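Local coordinates for protein mRNA-capping enzyme subunit alpha (Saccharomyces cerevisiae, PDB 3KYH) that transfers GMP from GTP to the 5'-diphosphate end of RNA through a covalent enzyme-GMP intermediate, the second step of mRNA capping, at residues 106-111 / 197-202. Sequence-based numbering, arbitrary orientation.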
loop_
_atom_site.group_PDB
_atom_site.type_symbol
_atom_site.label_atom_id
_atom_site.label_comp_id
_atom_site.label_asym_id
_atom_site.label_seq_id
_atom_site.Cartn_x
_atom_site.Cartn_y
_atom_site.Cartn_z
ATOM N N ASN C 106 -26.890 -29.397 27.417
ATOM C CA ASN C 106 -26.774 -29.469 28.878
ATOM C C ASN C 106 -27.041 -30.866 29.470
ATOM O O ASN C 106 -26.528 -31.875 28.960
ATOM C CB ASN C 106 -27.622 -28.357 29.545
ATOM C CG ASN C 106 -26.781 -27.182 30.104
ATOM O OD1 ASN C 106 -27.164 -26.593 31.115
ATOM N ND2 ASN C 106 -25.667 -26.833 29.460
ATOM N N GLY C 107 -27.845 -30.911 30.537
ATOM C CA GLY C 107 -28.049 -32.113 31.370
ATOM C C GLY C 107 -28.820 -33.301 30.812
ATOM O O GLY C 107 -30.016 -33.206 30.525
ATOM N N PHE C 108 -28.114 -34.418 30.664
ATOM C CA PHE C 108 -28.710 -35.678 30.231
ATOM C C PHE C 108 -28.010 -36.863 30.901
ATOM O O PHE C 108 -26.778 -36.972 30.893
ATOM C CB PHE C 108 -28.672 -35.839 28.704
ATOM C CG PHE C 108 -29.759 -35.091 27.951
ATOM C CD1 PHE C 108 -31.098 -35.488 28.018
ATOM C CD2 PHE C 108 -29.422 -34.044 27.089
ATOM C CE1 PHE C 108 -32.086 -34.816 27.281
ATOM C CE2 PHE C 108 -30.395 -33.373 26.341
ATOM C CZ PHE C 108 -31.733 -33.763 26.439
ATOM N N ARG C 109 -28.815 -37.756 31.464
ATOM C CA ARG C 109 -28.294 -38.927 32.151
ATOM C C ARG C 109 -28.569 -40.214 31.372
ATOM O O ARG C 109 -29.556 -40.923 31.627
ATOM C CB ARG C 109 -28.833 -38.976 33.588
ATOM C CG ARG C 109 -28.181 -37.959 34.549
ATOM C CD ARG C 109 -28.829 -36.567 34.516
ATOM N NE ARG C 109 -28.047 -35.592 35.280
ATOM C CZ ARG C 109 -28.546 -34.516 35.887
ATOM N NH1 ARG C 109 -29.855 -34.249 35.865
ATOM N NH2 ARG C 109 -27.727 -33.710 36.553
ATOM N N PHE C 110 -27.693 -40.486 30.407
ATOM C CA PHE C 110 -27.814 -41.683 29.579
ATOM C C PHE C 110 -27.096 -42.871 30.244
ATOM O O PHE C 110 -25.884 -42.788 30.471
ATOM C CB PHE C 110 -27.379 -41.409 28.136
ATOM C CG PHE C 110 -28.141 -40.267 27.461
ATOM C CD1 PHE C 110 -27.486 -39.420 26.560
ATOM C CD2 PHE C 110 -29.513 -40.044 27.715
ATOM C CE1 PHE C 110 -28.165 -38.348 25.963
ATOM C CE2 PHE C 110 -30.222 -38.985 27.089
ATOM C CZ PHE C 110 -29.545 -38.138 26.215
ATOM N N PRO C 111 -27.850 -43.945 30.602
ATOM C CA PRO C 111 -27.480 -45.044 31.518
ATOM C C PRO C 111 -27.306 -46.477 30.980
ATOM O O PRO C 111 -26.563 -46.693 30.014
ATOM C CB PRO C 111 -28.661 -45.050 32.505
ATOM C CG PRO C 111 -29.758 -44.284 31.824
ATOM C CD PRO C 111 -29.310 -43.932 30.440
ATOM N N PHE C 197 -32.864 -31.491 31.197
ATOM C CA PHE C 197 -33.198 -32.023 29.866
ATOM C C PHE C 197 -33.917 -30.910 29.044
ATOM O O PHE C 197 -35.067 -30.569 29.347
ATOM C CB PHE C 197 -34.156 -33.229 30.036
ATOM C CG PHE C 197 -33.523 -34.531 30.518
ATOM C CD1 PHE C 197 -34.029 -35.748 30.040
ATOM C CD2 PHE C 197 -32.511 -34.576 31.488
ATOM C CE1 PHE C 197 -33.508 -36.982 30.451
ATOM C CE2 PHE C 197 -31.968 -35.820 31.929
ATOM C CZ PHE C 197 -32.475 -37.026 31.407
ATOM N N PRO C 198 -33.252 -30.329 28.023
ATOM C CA PRO C 198 -33.772 -29.170 27.279
ATOM C C PRO C 198 -34.887 -29.434 26.276
ATOM O O PRO C 198 -35.512 -28.482 25.807
ATOM C CB PRO C 198 -32.550 -28.680 26.485
ATOM C CG PRO C 198 -31.715 -29.890 26.322
ATOM C CD PRO C 198 -31.849 -30.581 27.659
ATOM N N PHE C 199 -35.111 -30.700 25.936
ATOM C CA PHE C 199 -35.946 -31.086 24.807
ATOM C C PHE C 199 -36.249 -32.587 24.822
ATOM O O PHE C 199 -35.447 -33.355 25.355
ATOM C CB PHE C 199 -35.242 -30.671 23.514
ATOM C CG PHE C 199 -34.006 -31.489 23.143
ATOM C CD1 PHE C 199 -34.022 -32.887 23.031
ATOM C CD2 PHE C 199 -32.854 -30.828 22.720
ATOM C CE1 PHE C 199 -32.922 -33.579 22.523
ATOM C CE2 PHE C 199 -31.724 -31.526 22.284
ATOM C CZ PHE C 199 -31.768 -32.899 22.168
ATOM N N LYS C 200 -37.353 -33.013 24.203
ATOM C CA LYS C 200 -37.781 -34.418 24.257
ATOM C C LYS C 200 -37.108 -35.384 23.255
ATOM O O LYS C 200 -36.528 -34.955 22.245
ATOM C CB LYS C 200 -39.310 -34.521 24.184
ATOM C CG LYS C 200 -39.861 -35.747 24.923
ATOM C CD LYS C 200 -41.283 -36.129 24.526
ATOM C CE LYS C 200 -41.371 -37.652 24.452
ATOM N NZ LYS C 200 -42.732 -38.219 24.631
ATOM N N ILE C 201 -37.156 -36.685 23.563
ATOM C CA ILE C 201 -36.625 -37.748 22.691
ATOM C C ILE C 201 -37.688 -38.801 22.358
ATOM O O ILE C 201 -38.565 -39.081 23.172
ATOM C CB ILE C 201 -35.328 -38.363 23.271
ATOM C CG1 ILE C 201 -34.183 -37.356 23.132
ATOM C CG2 ILE C 201 -34.871 -39.596 22.487
ATOM C CD1 ILE C 201 -34.083 -36.380 24.268
ATOM N N SER C 202 -37.685 -39.274 21.110
ATOM C CA SER C 202 -38.596 -40.334 20.688
ATOM C C SER C 202 -37.989 -41.155 19.590
ATOM O O SER C 202 -37.095 -40.661 18.876
ATOM C CB SER C 202 -39.974 -39.818 20.264
ATOM O OG SER C 202 -40.846 -40.931 20.050
#
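G107 and F197 bring the two backbones nearest, their CA atoms 5.4 Å apart. The 106-111 segment has no regular structure, while 197-202 turns through P198 before entering its strand at K200. G107 O faces F197 N at too poor an angle for a hydrogen bond; instead F197 CA makes a CA-H...O contact with that oxygen, and T196 OG1 gives it a weak hydrogen bond. G107, lacking a side chain, meets F197 through this carbonyl oxygen.

Most of the side-chain contacts run to F108. Its CG stands beside its own backbone N, anti to the carbonyl carbon (chi1 -80°), and the ring lies among F197, P198, F199 and I201. Phenylalanine suits this place because it offers flat faces and apolar edges: the F108 edge meets the face of F197, F108 CD1 lying 3.5 Å above the centre of the F197 ring, with the planes at 51°. At its far end F108 meets P198 tip to tip, F108 CZ to P198 CD 3.4 Å; proline's rigid apolar ring suits both the turn and an aromatic neighbour. F108 CZ also points to the face of F199, the ring centroids 5.5 Å apart, which completes an aromatic cluster.

This cluster sits in the catalytic, nucleotidyltransferase domain, away from the active-site lysine, K72. It joins the loop after strand 102-105 to the start of strand 200-203, which runs parallel to strand 146-152, and F108 rests on C93 of strand 91-96. The aliphatic part of R109, apolar below its charged end, lies near the F197 ring, R109 CD to F197 CE2 4.1 Å. An alanine in place of F197 would probably leave the F108 edge without the ring face it packs against and open a gap beside R109. From the strand, I201 brings its methyl-ended branch to F108, I201 CD1 to F108 CE1 3.9 Å.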